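Glycosyl hydrolase, family 8 (Clostridium perfringens, PDB 3REN) acts as an alpha-amylase with an (alpha/alpha)6-barrel fold, probably hydrolysing alpha-linked glucans. Local coordinates at residues T55-E63 with L97-D105; I114-L125 with C172-L182. All blocks are in the same frame, centred on the assembly; numbering follows the deposited sequence.

Both interactions are built from the family 8 part of the single chain and follow one another along it, interaction 1 (55-63 with 97-105) closing before interaction 2 (114-125 with 172-182) begins. Their centres lie about 20 Å apart. Interaction 1 pairs two strands of a three-stranded antiparallel sheet at the N-terminal end of helix 62-74, about 16 Å from the centre of the chain; interaction 2 packs helix 113-130 against helix 176-185, about 11 Å from that centre. The two meet where E116 OE1 probably accepts a hydrogen bond from I98 N and D115 packs on S62 and E63, so the strand layer is fastened directly to the helical barrel.

Interaction 1: T55-E63 with L97-D105; sequences TKGHSVLSE and LISWRKEGD. With SO4 (sulfate ion), chain E.
I98 begins the contact with CG2 against S62 CB, 3.6 Å away, just where helix 62-74 starts. Next, the carbonyl of S99 receives the hydroxyl of S62 in a hydrogen bond of 2.8 Å (OG to O). The backbone N of S62 turns instead to W100 O at 3.1 Å; a water donates to the same W100 oxygen and accepts from E63 N. The six-membered part of the W100 indole lies beside L61, whose CD2 is 3.6 Å from CZ3. R101 then folds back over this ring: its CB covers one face of the indole, and a bend at chi3 (70°) brings the guanidinium over W100 CZ2. A sulfate, probably from the crystallisation liquor, ties the two side chains together, its O3 accepting from R101 NH2 at 2.7 Å and from W100 NE1; S108 OG binds it as well. K56 CD covers the opposite face of the guanidinium, which is thus sandwiched between lysine chain and indole. R101 NH1 adds a second hold through a water that donates to S59 OG, itself donor to K56 O within the turn 56-59; S59 CB packs on R101 CD and K102 O. K102 exchanges a pair of 3.0 Å backbone bonds with V60 (N to O), while its aliphatic chain runs alongside the valine toward Y39 O, its ammonium's acceptor. The E103 carboxylate salt-bridges K56 NZ, 3.2 Å from OE2. Hydrogen-bonded V60-K102 and non-hydrogen-bonded L61-R101 belong to a three-stranded antiparallel sheet with 101-103 in the middle, whose edge strand 60-61 enters helix 62-74 through the N-cap L61.

Interaction 2: I114-L125 with C172-L182; sequences IDELRIIKALLL and CYLDLPTMKLL
Helix-helix packing in the (alpha/alpha)6 barrel joins helix 113-130 to helix 176-185 and the turn leading into it, and the contact opens with I114 over the ring of Y173. Its CG2 methyl sits 3.6 Å from the ring centroid and 14° off the normal, a CH-pi contact with the side chains nearly at right angles. One turn on, L117 brings CD1 to 3.4 Å from Y173 O, and D175 slides past it in the opposite direction. D175 is the N-cap of the second helix: with CG anti to its backbone N (chi1 -168°), OD1 accepts a weak 3.3 Å bond from T178 N. Two waters extend this cap across the interface, one bridging D175 OD2 to I114 O, the other OD1 to K121 NZ, which also forms a salt bridge with E243. The axes of 114-125 and 176-182 approach to 9.1 Å, their N-to-C directions 52° apart: the two are neighbours in one ring of the barrel, between helices 62-74 and 231-243, with helix 133-150 of the other ring against 113-130. T178 faces L117, I120 and K121: OG1 lies 3.1 Å from K121 CB and 3.2 Å from L117 O, a possible hydrogen bond with its proton unsettled, and CG2 meets I120 CG2 at 3.5 Å. Packing continues through apolar side chains: L124 CD1 touches both L181 CB and L182 CD2, while L182 also touches I120 and W189 of helix 188-201.

Interaction 1: T55-E63 with L97-D105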
loop_
_atom_site.group_PDB
_atom_site.type_symbol
_atom_site.label_atom_id
_atom_site.label_comp_id
_atom_site.label_asym_id
_atom_site.label_seq_id
_atom_site.Cartn_x
_atom_site.Cartn_y
_atom_site.Cartn_z
ATOM N N THR A 55 7.573 -20.782 2.234
ATOM C CA THR A 55 8.984 -20.948 2.413
ATOM C C THR A 55 9.944 -19.765 2.502
ATOM O O THR A 55 11.058 -19.931 2.838
ATOM C CB THR A 55 9.472 -21.846 1.323
ATOM O OG1 THR A 55 9.203 -21.255 0.059
ATOM C CG2 THR A 55 8.739 -23.122 1.420
ATOM N N LYS A 56 9.517 -18.581 2.214
ATOM C CA LYS A 56 10.421 -17.481 2.256
ATOM C C LYS A 56 9.876 -16.414 3.191
ATOM O O LYS A 56 9.849 -15.312 2.842
ATOM C CB LYS A 56 10.651 -16.941 0.841
ATOM C CG LYS A 56 11.412 -17.883 -0.095
ATOM C CD LYS A 56 11.473 -17.388 -1.479
ATOM C CE LYS A 56 11.632 -18.446 -2.482
ATOM N NZ LYS A 56 12.990 -18.833 -2.595
ATOM N N GLY A 57 9.363 -16.808 4.335
ATOM C CA GLY A 57 8.694 -15.863 5.236
ATOM C C GLY A 57 9.631 -14.745 5.697
ATOM O O GLY A 57 9.163 -13.632 5.981
ATOM N N HIS A 58 10.947 -15.037 5.806
ATOM C CA HIS A 58 11.926 -14.045 6.301
ATOM C C HIS A 58 12.729 -13.359 5.214
ATOM O O HIS A 58 13.836 -12.814 5.451
ATOM C CB HIS A 58 12.843 -14.613 7.396
ATOM C CG HIS A 58 12.117 -14.882 8.688
ATOM N ND1 HIS A 58 12.727 -15.438 9.798
ATOM C CD2 HIS A 58 10.812 -14.714 9.020
ATOM C CE1 HIS A 58 11.834 -15.569 10.769
ATOM N NE2 HIS A 58 10.660 -15.147 10.317
ATOM N N SER A 59 12.150 -13.358 4.025
ATOM C CA SER A 59 12.546 -12.435 2.987
ATOM C C SER A 59 12.038 -11.046 3.370
ATOM O O SER A 59 11.169 -10.919 4.247
ATOM C CB SER A 59 11.968 -12.856 1.643
ATOM O OG SER A 59 10.561 -12.771 1.695
ATOM N N VAL A 60 12.582 -10.019 2.721
ATOM C CA VAL A 60 12.199 -8.633 2.977
ATOM C C VAL A 60 11.692 -8.051 1.677
ATOM O O VAL A 60 12.418 -8.026 0.693
ATOM C CB VAL A 60 13.417 -7.810 3.405
ATOM C CG1 VAL A 60 13.108 -6.285 3.399
ATOM C CG2 VAL A 60 13.912 -8.263 4.758
ATOM N N LEU A 61 10.467 -7.561 1.678
ATOM C CA LEU A 61 9.919 -6.910 0.485
ATOM C C LEU A 61 10.214 -5.392 0.476
ATOM O O LEU A 61 10.150 -4.734 1.546
ATOM C CB LEU A 61 8.414 -7.120 0.483
ATOM C CG LEU A 61 7.937 -8.560 0.264
ATOM C CD1 LEU A 61 6.419 -8.694 0.505
ATOM C CD2 LEU A 61 8.293 -9.048 -1.153
ATOM N N SER A 62 10.494 -4.811 -0.698
ATOM C CA SER A 62 10.616 -3.348 -0.728
ATOM C C SER A 62 9.251 -2.708 -0.536
ATOM O O SER A 62 9.152 -1.502 -0.202
ATOM C CB SER A 62 11.244 -2.855 -2.030
ATOM O OG SER A 62 10.493 -3.335 -3.161
ATOM N N GLU A 63 8.203 -3.507 -0.770
ATOM C CA GLU A 63 6.847 -3.129 -0.357
ATOM C C GLU A 63 6.825 -2.782 1.142
ATOM O O GLU A 63 6.333 -1.714 1.505
ATOM C CB GLU A 63 5.823 -4.240 -0.669
ATOM C CG GLU A 63 4.380 -4.028 -0.114
ATOM C CD GLU A 63 3.524 -5.297 -0.345
ATOM O OE1 GLU A 63 3.586 -6.242 0.504
ATOM O OE2 GLU A 63 2.844 -5.371 -1.410
ATOM N N LEU A 97 16.219 0.581 -10.408
ATOM C CA LEU A 97 14.980 0.292 -9.712
ATOM C C LEU A 97 15.304 -0.476 -8.449
ATOM O O LEU A 97 16.328 -1.155 -8.367
ATOM C CB LEU A 97 14.024 -0.517 -10.605
ATOM C CG LEU A 97 13.481 0.219 -11.852
ATOM C CD1 LEU A 97 12.486 -0.684 -12.599
ATOM C CD2 LEU A 97 12.844 1.633 -11.548
ATOM N N ILE A 98 14.439 -0.340 -7.456
ATOM C CA ILE A 98 14.523 -1.137 -6.253
ATOM C C ILE A 98 13.945 -2.519 -6.504
ATOM O O ILE A 98 12.880 -2.660 -7.096
ATOM C CB ILE A 98 13.780 -0.471 -5.094
ATOM C CG1 ILE A 98 14.189 1.013 -4.949
ATOM C CG2 ILE A 98 13.977 -1.272 -3.804
ATOM C CD1 ILE A 98 15.793 1.272 -4.955
ATOM N N SER A 99 14.653 -3.521 -6.015
ATOM C CA SER A 99 14.290 -4.909 -6.182
ATOM C C SER A 99 12.973 -5.125 -5.445
ATOM O O SER A 99 12.749 -4.489 -4.410
ATOM C CB SER A 99 15.346 -5.769 -5.521
ATOM O OG SER A 99 15.019 -7.144 -5.603
ATOM N N TRP A 100 12.120 -6.032 -5.928
ATOM C CA TRP A 100 10.886 -6.340 -5.199
ATOM C C TRP A 100 11.132 -7.076 -3.890
ATOM O O TRP A 100 10.351 -6.919 -2.940
ATOM C CB TRP A 100 9.807 -7.061 -6.068
ATOM C CG TRP A 100 9.900 -8.515 -6.088
ATOM C CD1 TRP A 100 10.837 -9.250 -6.744
ATOM C CD2 TRP A 100 9.005 -9.472 -5.467
ATOM N NE1 TRP A 100 10.616 -10.623 -6.558
ATOM C CE2 TRP A 100 9.511 -10.784 -5.766
ATOM C CE3 TRP A 100 7.844 -9.356 -4.689
ATOM C CZ2 TRP A 100 8.892 -11.966 -5.313
ATOM C CZ3 TRP A 100 7.223 -10.550 -4.213
ATOM C CH2 TRP A 100 7.753 -11.831 -4.528
ATOM N N ARG A 101 12.215 -7.849 -3.814
ATOM C CA ARG A 101 12.405 -8.731 -2.660
ATOM C C ARG A 101 13.853 -9.137 -2.502
ATOM O O ARG A 101 14.512 -9.343 -3.498
ATOM C CB ARG A 101 11.571 -10.014 -2.831
ATOM C CG ARG A 101 11.779 -11.043 -1.692
ATOM C CD ARG A 101 10.745 -12.208 -1.765
ATOM N NE ARG A 101 11.048 -13.033 -2.935
ATOM C CZ ARG A 101 10.417 -14.151 -3.264
ATOM N NH1 ARG A 101 9.438 -14.623 -2.500
ATOM N NH2 ARG A 101 10.780 -14.795 -4.369
ATOM N N LYS A 102 14.325 -9.285 -1.256
ATOM C CA LYS A 102 15.624 -9.926 -0.992
ATOM C C LYS A 102 15.451 -11.115 -0.058
ATOM O O LYS A 102 14.497 -11.192 0.697
ATOM C CB LYS A 102 16.699 -8.954 -0.465
ATOM C CG LYS A 102 16.317 -8.173 0.786
ATOM C CD LYS A 102 17.530 -7.499 1.496
ATOM C CE LYS A 102 17.095 -6.967 2.899
ATOM N NZ LYS A 102 18.195 -6.203 3.616
ATOM N N GLU A 103 16.361 -12.070 -0.172
ATOM C CA GLU A 103 16.487 -13.165 0.780
ATOM C C GLU A 103 17.947 -13.153 1.237
ATOM O O GLU A 103 18.837 -13.336 0.412
ATOM C CB GLU A 103 16.223 -14.502 0.101
ATOM C CG GLU A 103 14.846 -14.674 -0.536
ATOM C CD GLU A 103 14.735 -15.971 -1.345
ATOM O OE1 GLU A 103 15.073 -17.059 -0.787
ATOM O OE2 GLU A 103 14.316 -15.885 -2.536
ATOM N N GLY A 104 18.191 -12.936 2.528
ATOM C CA GLY A 104 19.550 -12.731 3.039
ATOM C C GLY A 104 20.178 -11.602 2.255
ATOM O O GLY A 104 19.627 -10.520 2.198
ATOM N N ASP A 105 21.305 -11.872 1.612
ATOM C CA ASP A 105 22.008 -10.872 0.811
ATOM C C ASP A 105 21.631 -10.872 -0.669
ATOM O O ASP A 105 22.211 -10.116 -1.404
ATOM C CB ASP A 105 23.526 -11.091 0.879
ATOM C CG ASP A 105 24.049 -11.179 2.296
ATOM O OD1 ASP A 105 23.739 -10.279 3.120
ATOM O OD2 ASP A 105 24.782 -12.166 2.580
HETATM S S SO4 E . 12.577 -13.907 -7.572
HETATM O O1 SO4 E . 12.394 -15.350 -7.597
HETATM O O2 SO4 E . 12.006 -13.259 -8.747
HETATM O O3 SO4 E . 11.919 -13.379 -6.387
HETATM O O4 SO4 E . 14.015 -13.669 -7.536
HETATM O O HOH W 1 8.334 -13.799 0.205
HETATM O O HOH W 2 7.979 -5.672 -2.897
#

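Interaction 2: I114-L125 with C172-L182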
loop_
_atom_site.group_PDB
_atom_site.type_symbol
_atom_site.label_atom_id
_atom_site.label_comp_id
_atom_site.label_asym_id
_atom_site.label_seq_id
_atom_site.Cartn_x
_atom_site.Cartn_y
_atom_site.Cartn_z
ATOM N N ILE A 114 4.565 -0.345 -8.471
ATOM C CA ILE A 114 3.912 0.188 -7.284
ATOM C C ILE A 114 4.913 0.358 -6.141
ATOM O O ILE A 114 4.829 1.337 -5.404
ATOM C CB ILE A 114 2.698 -0.702 -6.860
ATOM C CG1 ILE A 114 1.894 -0.021 -5.736
ATOM C CG2 ILE A 114 3.200 -2.119 -6.471
ATOM C CD1 ILE A 114 0.631 -0.803 -5.197
ATOM N N ASP A 115 5.856 -0.579 -5.982
ATOM C CA ASP A 115 6.852 -0.437 -4.930
ATOM C C ASP A 115 7.793 0.750 -5.203
ATOM O O ASP A 115 8.205 1.443 -4.256
ATOM C CB ASP A 115 7.739 -1.670 -4.768
ATOM C CG ASP A 115 6.981 -2.932 -4.483
ATOM O OD1 ASP A 115 5.912 -2.892 -3.837
ATOM O OD2 ASP A 115 7.510 -3.993 -4.887
ATOM N N GLU A 116 8.159 0.950 -6.468
ATOM C CA GLU A 116 9.045 2.047 -6.849
ATOM C C GLU A 116 8.352 3.358 -6.539
ATOM O O GLU A 116 8.940 4.242 -5.942
ATOM C CB GLU A 116 9.402 2.008 -8.350
ATOM C CG GLU A 116 9.809 0.627 -8.861
ATOM C CD GLU A 116 11.017 0.117 -8.099
ATOM O OE1 GLU A 116 11.879 0.968 -7.746
ATOM O OE2 GLU A 116 11.112 -1.102 -7.852
ATOM N N LEU A 117 7.078 3.466 -6.929
ATOM C CA LEU A 117 6.357 4.710 -6.744
ATOM C C LEU A 117 6.105 4.992 -5.244
ATOM O O LEU A 117 6.096 6.144 -4.859
ATOM C CB LEU A 117 5.037 4.723 -7.534
ATOM C CG LEU A 117 5.187 4.846 -9.062
ATOM C CD1 LEU A 117 3.881 4.480 -9.782
ATOM C CD2 LEU A 117 5.606 6.236 -9.435
ATOM N N ARG A 118 5.873 3.949 -4.428
ATOM C CA ARG A 118 5.679 4.133 -2.990
ATOM C C ARG A 118 6.938 4.708 -2.324
ATOM O O ARG A 118 6.845 5.542 -1.414
ATOM C CB ARG A 118 5.334 2.824 -2.309
ATOM C CG ARG A 118 4.875 2.976 -0.859
ATOM C CD ARG A 118 4.631 1.641 -0.175
ATOM N NE ARG A 118 3.500 0.878 -0.738
ATOM C CZ ARG A 118 3.610 -0.161 -1.568
ATOM N NH1 ARG A 118 4.793 -0.577 -2.010
ATOM N NH2 ARG A 118 2.515 -0.788 -1.984
ATOM N N ILE A 119 8.097 4.223 -2.746
ATOM C CA ILE A 119 9.396 4.699 -2.272
ATOM C C ILE A 119 9.725 6.119 -2.740
ATOM O O ILE A 119 10.225 6.942 -1.960
ATOM C CB ILE A 119 10.492 3.660 -2.622
ATOM C CG1 ILE A 119 10.289 2.455 -1.685
ATOM C CG2 ILE A 119 11.944 4.275 -2.405
ATOM C CD1 ILE A 119 11.034 1.188 -2.019
ATOM N N ILE A 120 9.418 6.428 -3.997
ATOM C CA ILE A 120 9.568 7.774 -4.494
ATOM C C ILE A 120 8.710 8.717 -3.655
ATOM O O ILE A 120 9.178 9.774 -3.278
ATOM C CB ILE A 120 9.203 7.872 -5.985
ATOM C CG1 ILE A 120 10.326 7.295 -6.839
ATOM C CG2 ILE A 120 8.959 9.341 -6.390
ATOM C CD1 ILE A 120 9.802 6.546 -8.113
ATOM N N LYS A 121 7.463 8.327 -3.360
ATOM C CA LYS A 121 6.560 9.165 -2.582
ATOM C C LYS A 121 7.133 9.425 -1.189
ATOM O O LYS A 121 7.183 10.572 -0.761
ATOM C CB LYS A 121 5.175 8.511 -2.445
ATOM C CG LYS A 121 4.135 9.397 -1.714
ATOM C CD LYS A 121 2.836 8.580 -1.475
ATOM C CE LYS A 121 1.659 9.514 -1.175
ATOM N NZ LYS A 121 0.388 8.813 -0.673
ATOM N N ALA A 122 7.598 8.386 -0.494
ATOM C CA ALA A 122 8.215 8.553 0.836
ATOM C C ALA A 122 9.432 9.481 0.790
ATOM O O ALA A 122 9.626 10.319 1.676
ATOM C CB ALA A 122 8.626 7.208 1.405
ATOM N N LEU A 123 10.238 9.335 -0.247
ATOM C CA LEU A 123 11.425 10.193 -0.451
ATOM C C LEU A 123 11.075 11.658 -0.727
ATOM O O LEU A 123 11.686 12.573 -0.148
ATOM C CB LEU A 123 12.328 9.616 -1.538
ATOM C CG LEU A 123 13.111 8.361 -1.136
ATOM C CD1 LEU A 123 13.695 7.716 -2.382
ATOM C CD2 LEU A 123 14.225 8.704 -0.129
ATOM N N LEU A 124 10.097 11.903 -1.601
ATOM C CA LEU A 124 9.666 13.273 -1.880
ATOM C C LEU A 124 9.001 13.906 -0.654
ATOM O O LEU A 124 9.266 15.062 -0.335
ATOM C CB LEU A 124 8.779 13.346 -3.118
ATOM C CG LEU A 124 9.485 12.912 -4.413
ATOM C CD1 LEU A 124 8.524 12.917 -5.637
ATOM C CD2 LEU A 124 10.723 13.793 -4.667
ATOM N N LEU A 125 8.147 13.160 0.044
ATOM C CA LEU A 125 7.642 13.640 1.337
ATOM C C LEU A 125 8.778 13.959 2.327
ATOM O O LEU A 125 8.722 14.949 3.041
ATOM C CB LEU A 125 6.652 12.612 1.963
ATOM C CG LEU A 125 5.371 12.365 1.140
ATOM C CD1 LEU A 125 4.486 11.325 1.782
ATOM C CD2 LEU A 125 4.572 13.688 0.808
ATOM N N CYS A 172 -4.363 -0.132 -9.260
ATOM C CA CYS A 172 -3.827 0.292 -7.947
ATOM C C CYS A 172 -2.328 0.699 -7.988
ATOM O O CYS A 172 -1.861 1.363 -7.063
ATOM C CB CYS A 172 -4.053 -0.767 -6.854
ATOM S SG CYS A 172 -3.157 -2.288 -7.060
ATOM N N TYR A 173 -1.601 0.271 -9.023
ATOM C CA TYR A 173 -0.201 0.709 -9.262
ATOM C C TYR A 173 -0.113 2.165 -9.723
ATOM O O TYR A 173 0.970 2.759 -9.677
ATOM C CB TYR A 173 0.455 -0.123 -10.357
ATOM C CG TYR A 173 0.987 -1.479 -9.934
ATOM C CD1 TYR A 173 0.254 -2.321 -9.108
ATOM C CD2 TYR A 173 2.215 -1.933 -10.414
ATOM C CE1 TYR A 173 0.750 -3.564 -8.760
ATOM C CE2 TYR A 173 2.709 -3.164 -10.074
ATOM C CZ TYR A 173 1.977 -3.969 -9.249
ATOM O OH TYR A 173 2.467 -5.215 -8.916
ATOM N N LEU A 174 -1.213 2.724 -10.210
ATOM C CA LEU A 174 -1.188 4.094 -10.749
ATOM C C LEU A 174 -1.303 5.112 -9.617
ATOM O O LEU A 174 -2.405 5.629 -9.314
ATOM C CB LEU A 174 -2.263 4.304 -11.826
ATOM C CG LEU A 174 -2.094 3.341 -13.004
ATOM C CD1 LEU A 174 -3.335 3.407 -13.845
ATOM C CD2 LEU A 174 -0.832 3.657 -13.817
ATOM N N ASP A 175 -0.140 5.368 -8.990
ATOM C CA ASP A 175 -0.019 6.176 -7.789
ATOM C C ASP A 175 -0.061 7.656 -8.190
ATOM O O ASP A 175 0.961 8.320 -8.290
ATOM C CB ASP A 175 1.329 5.830 -7.164
ATOM C CG ASP A 175 1.511 6.362 -5.761
ATOM O OD1 ASP A 175 0.823 7.320 -5.350
ATOM O OD2 ASP A 175 2.400 5.809 -5.058
ATOM N N LEU A 176 -1.253 8.156 -8.344
ATOM C CA LEU A 176 -1.474 9.500 -8.769
ATOM C C LEU A 176 -0.785 10.525 -7.866
ATOM O O LEU A 176 -0.236 11.431 -8.380
ATOM C CB LEU A 176 -2.964 9.815 -8.818
ATOM C CG LEU A 176 -3.727 9.614 -10.116
ATOM C CD1 LEU A 176 -3.119 8.744 -11.069
ATOM C CD2 LEU A 176 -5.220 9.610 -10.107
ATOM N N PRO A 177 -0.810 10.363 -6.551
ATOM C CA PRO A 177 -0.158 11.358 -5.692
ATOM C C PRO A 177 1.340 11.460 -5.953
ATOM O O PRO A 177 1.869 12.566 -5.972
ATOM C CB PRO A 177 -0.426 10.849 -4.251
ATOM C CG PRO A 177 -1.670 10.042 -4.420
ATOM C CD PRO A 177 -1.515 9.354 -5.752
ATOM N N THR A 178 2.008 10.329 -6.149
ATOM C CA THR A 178 3.431 10.342 -6.451
ATOM C C THR A 178 3.657 11.032 -7.814
ATOM O O THR A 178 4.568 11.846 -7.958
ATOM C CB THR A 178 3.984 8.905 -6.460
ATOM O OG1 THR A 178 3.731 8.278 -5.182
ATOM C CG2 THR A 178 5.471 8.908 -6.743
HETATM N N MSE A 179 2.828 10.723 -8.810
HETATM C CA MSE A 179 2.998 11.326 -10.142
HETATM C C MSE A 179 2.784 12.850 -10.106
HETATM O O MSE A 179 3.434 13.594 -10.836
HETATM C CB MSE A 179 2.097 10.670 -11.204
HETATM C CG MSE A 179 2.473 9.225 -11.486
HETATM SE SE MSE A 179 0.975 8.391 -12.403
HETATM C CE MSE A 179 1.562 6.548 -12.513
ATOM N N LYS A 180 1.838 13.292 -9.293
ATOM C CA LYS A 180 1.619 14.702 -9.039
ATOM C C LYS A 180 2.865 15.312 -8.389
ATOM O O LYS A 180 3.401 16.293 -8.894
ATOM C CB LYS A 180 0.444 14.878 -8.095
ATOM C CG LYS A 180 0.132 16.349 -7.762
ATOM C CD LYS A 180 -1.309 16.490 -7.380
ATOM C CE LYS A 180 -1.614 17.942 -7.080
ATOM N NZ LYS A 180 -3.064 18.077 -6.911
ATOM N N LEU A 181 3.390 14.715 -7.353
ATOM C CA LEU A 181 4.587 15.262 -6.775
ATOM C C LEU A 181 5.721 15.318 -7.813
ATOM O O LEU A 181 6.368 16.319 -7.944
ATOM C CB LEU A 181 5.032 14.407 -5.636
ATOM C CG LEU A 181 4.532 14.701 -4.255
ATOM C CD1 LEU A 181 3.722 15.887 -4.081
ATOM C CD2 LEU A 181 4.179 13.593 -3.430
ATOM N N LEU A 182 5.900 14.248 -8.569
ATOM C CA LEU A 182 6.922 14.216 -9.626
ATOM C C LEU A 182 6.776 15.323 -10.699
ATOM O O LEU A 182 7.800 15.820 -11.249
ATOM C CB LEU A 182 6.959 12.823 -10.291
ATOM C CG LEU A 182 7.692 11.735 -9.479
ATOM C CD1 LEU A 182 7.403 10.281 -9.999
ATOM C CD2 LEU A 182 9.200 12.023 -9.382
HETATM O O HOH W 3 2.426 3.191 -4.921
HETATM O O HOH W 4 0.424 7.111 -2.797
#